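Local coordinates for putative uncharacterized protein (Chaetomium thermophilum, PDB 5IJP), which is the SPX domain of Vtc4, which binds inositol hexakisphosphate and probably senses inositol polyphosphates in phosphate homeostasis, at residues A71-K76 with K132-N137. Numbering follows the deposited sequence.
Sequences AKQQVK and KFVQVN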
loop_
_atom_site.group_PDB
_atom_site.type_symbol
_atom_site.label_atom_id
_atom_site.label_comp_id
_atom_site.label_asym_id
_atom_site.label_seq_id
_atom_site.Cartn_x
_atom_site.Cartn_y
_atom_site.Cartn_z
ATOM N N ALA A 71 1.808 -0.710 8.430
ATOM C CA ALA A 71 1.215 0.057 9.527
ATOM C C ALA A 71 0.316 1.161 8.968
ATOM O O ALA A 71 -0.809 1.311 9.441
ATOM C CB ALA A 71 2.297 0.652 10.415
ATOM N N LYS A 72 0.793 1.903 7.939
ATOM C CA LYS A 72 0.036 2.975 7.279
ATOM C C LYS A 72 -1.166 2.413 6.509
ATOM O O LYS A 72 -2.223 3.049 6.486
ATOM C CB LYS A 72 0.948 3.816 6.363
ATOM C CG LYS A 72 0.303 5.091 5.800
ATOM C CD LYS A 72 0.134 6.198 6.842
ATOM C CE LYS A 72 -0.809 7.272 6.365
ATOM N NZ LYS A 72 -0.937 8.370 7.358
ATOM N N GLN A 73 -1.006 1.213 5.906
ATOM C CA GLN A 73 -2.062 0.507 5.171
ATOM C C GLN A 73 -3.204 0.124 6.115
ATOM O O GLN A 73 -4.363 0.166 5.710
ATOM C CB GLN A 73 -1.504 -0.753 4.491
ATOM C CG GLN A 73 -0.808 -0.491 3.156
ATOM C CD GLN A 73 -0.281 -1.742 2.483
ATOM O OE1 GLN A 73 -0.519 -2.879 2.911
ATOM N NE2 GLN A 73 0.443 -1.557 1.392
ATOM N N GLN A 74 -2.870 -0.227 7.374
ATOM C CA GLN A 74 -3.822 -0.615 8.413
ATOM C C GLN A 74 -4.631 0.574 8.932
ATOM O O GLN A 74 -5.859 0.494 8.960
ATOM C CB GLN A 74 -3.098 -1.330 9.568
ATOM C CG GLN A 74 -4.037 -1.896 10.630
ATOM C CD GLN A 74 -3.316 -2.769 11.615
ATOM O OE1 GLN A 74 -2.866 -3.871 11.290
ATOM N NE2 GLN A 74 -3.212 -2.303 12.848
ATOM N N VAL A 75 -3.943 1.656 9.363
ATOM C CA VAL A 75 -4.541 2.879 9.919
ATOM C C VAL A 75 -5.562 3.495 8.950
ATOM O O VAL A 75 -6.691 3.771 9.358
ATOM C CB VAL A 75 -3.469 3.909 10.398
ATOM C CG1 VAL A 75 -4.114 5.169 10.975
ATOM C CG2 VAL A 75 -2.519 3.289 11.420
ATOM N N LYS A 76 -5.174 3.668 7.672
ATOM C CA LYS A 76 -6.025 4.260 6.641
ATOM C C LYS A 76 -7.249 3.402 6.290
ATOM O O LYS A 76 -8.351 3.947 6.223
ATOM C CB LYS A 76 -5.210 4.621 5.386
ATOM C CG LYS A 76 -5.885 5.656 4.487
ATOM C CD LYS A 76 -5.641 7.102 4.943
ATOM C CE LYS A 76 -6.822 8.007 4.668
ATOM N NZ LYS A 76 -7.011 8.274 3.215
ATOM N N LYS A 132 -3.829 2.864 -4.686
ATOM C CA LYS A 132 -2.684 3.410 -5.420
ATOM C C LYS A 132 -1.420 3.263 -4.572
ATOM O O LYS A 132 -0.366 2.922 -5.112
ATOM C CB LYS A 132 -2.916 4.891 -5.770
ATOM C CG LYS A 132 -3.184 5.156 -7.249
ATOM C CD LYS A 132 -1.896 5.429 -8.035
ATOM C CE LYS A 132 -2.153 6.051 -9.389
ATOM N NZ LYS A 132 -2.746 5.084 -10.353
ATOM N N PHE A 133 -1.539 3.498 -3.242
ATOM C CA PHE A 133 -0.453 3.366 -2.267
ATOM C C PHE A 133 -0.040 1.899 -2.132
ATOM O O PHE A 133 1.155 1.614 -2.132
ATOM C CB PHE A 133 -0.854 3.968 -0.903
ATOM C CG PHE A 133 0.147 3.778 0.217
ATOM C CD1 PHE A 133 1.296 4.556 0.285
ATOM C CD2 PHE A 133 -0.077 2.841 1.219
ATOM C CE1 PHE A 133 2.218 4.383 1.324
ATOM C CE2 PHE A 133 0.844 2.671 2.259
ATOM C CZ PHE A 133 1.984 3.445 2.305
ATOM N N VAL A 134 -1.023 0.975 -2.048
ATOM C CA VAL A 134 -0.788 -0.473 -1.964
ATOM C C VAL A 134 -0.095 -0.947 -3.261
ATOM O O VAL A 134 0.865 -1.712 -3.186
ATOM C CB VAL A 134 -2.092 -1.264 -1.629
ATOM C CG1 VAL A 134 -1.890 -2.775 -1.738
ATOM C CG2 VAL A 134 -2.614 -0.906 -0.238
ATOM N N GLN A 135 -0.539 -0.425 -4.428
ATOM C CA GLN A 135 -0.001 -0.727 -5.759
ATOM C C GLN A 135 1.469 -0.304 -5.914
ATOM O O GLN A 135 2.304 -1.146 -6.249
ATOM C CB GLN A 135 -0.885 -0.087 -6.855
ATOM C CG GLN A 135 -0.376 -0.236 -8.293
ATOM C CD GLN A 135 0.326 1.004 -8.794
ATOM O OE1 GLN A 135 -0.281 2.065 -8.982
ATOM N NE2 GLN A 135 1.622 0.888 -9.049
ATOM N N VAL A 136 1.769 0.996 -5.694
ATOM C CA VAL A 136 3.110 1.572 -5.847
ATOM C C VAL A 136 4.121 0.948 -4.848
ATOM O O VAL A 136 5.281 0.750 -5.214
ATOM C CB VAL A 136 3.097 3.133 -5.831
ATOM C CG1 VAL A 136 2.842 3.710 -4.439
ATOM C CG2 VAL A 136 4.366 3.719 -6.448
ATOM N N ASN A 137 3.671 0.595 -3.628
ATOM C CA ASN A 137 4.539 -0.016 -2.624
ATOM C C ASN A 137 4.793 -1.498 -2.897
ATOM O O ASN A 137 5.936 -1.932 -2.765
ATOM C CB ASN A 137 4.034 0.237 -1.208
ATOM C CG ASN A 137 4.309 1.642 -0.716
ATOM O OD1 ASN A 137 5.191 1.874 0.108
ATOM N ND2 ASN A 137 3.576 2.618 -1.220
HETATM O O HOH W 1 2.386 -2.659 -0.407
#
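The Phe133 ring meets Gln73 at its edge, where Gln73 CG lies near the ring plane, 3.7 Å from Phe133 CE2. One face of the ring carries the amide nitrogen of Asn137, ND2 lying 3.2 Å above its plane and displaced toward the rim, and Lys72 CB comes up obliquely. The Gln73 amide stands almost upright to the ring, the two planes 86° apart. With CG anti to its own carbonyl carbon (chi1 -82°) and an extended chain beyond, Gln73 reaches across to the other helix and crosses Val134 at about a right angle, bringing NE2 within 3.5 Å of Val134 CG2. No direct hydrogen bond joins the segments; a water accepts from Gln73 NE2 at 2.9 Å and donates weakly to Val134 O. The segments belong to helices 52-97 and 110-151, the long antiparallel pair of the SPX helical bundle, their local axes 11.0 Å apart. Tyr15 stacks on Phe133 and Tyr19 meets it edge-to-face, while Lys72 NZ forms a salt bridge with Glu14 OE2. Shortened to an alanine, Gln73 would probably lose its hold on the water and leave the Phe133 edge and Val134 CG2 without this packing. Asn137 ND2 also donates to Phe133 O (2.8 Å), which Asn137 N reaches from the opposite face of the carbonyl plane.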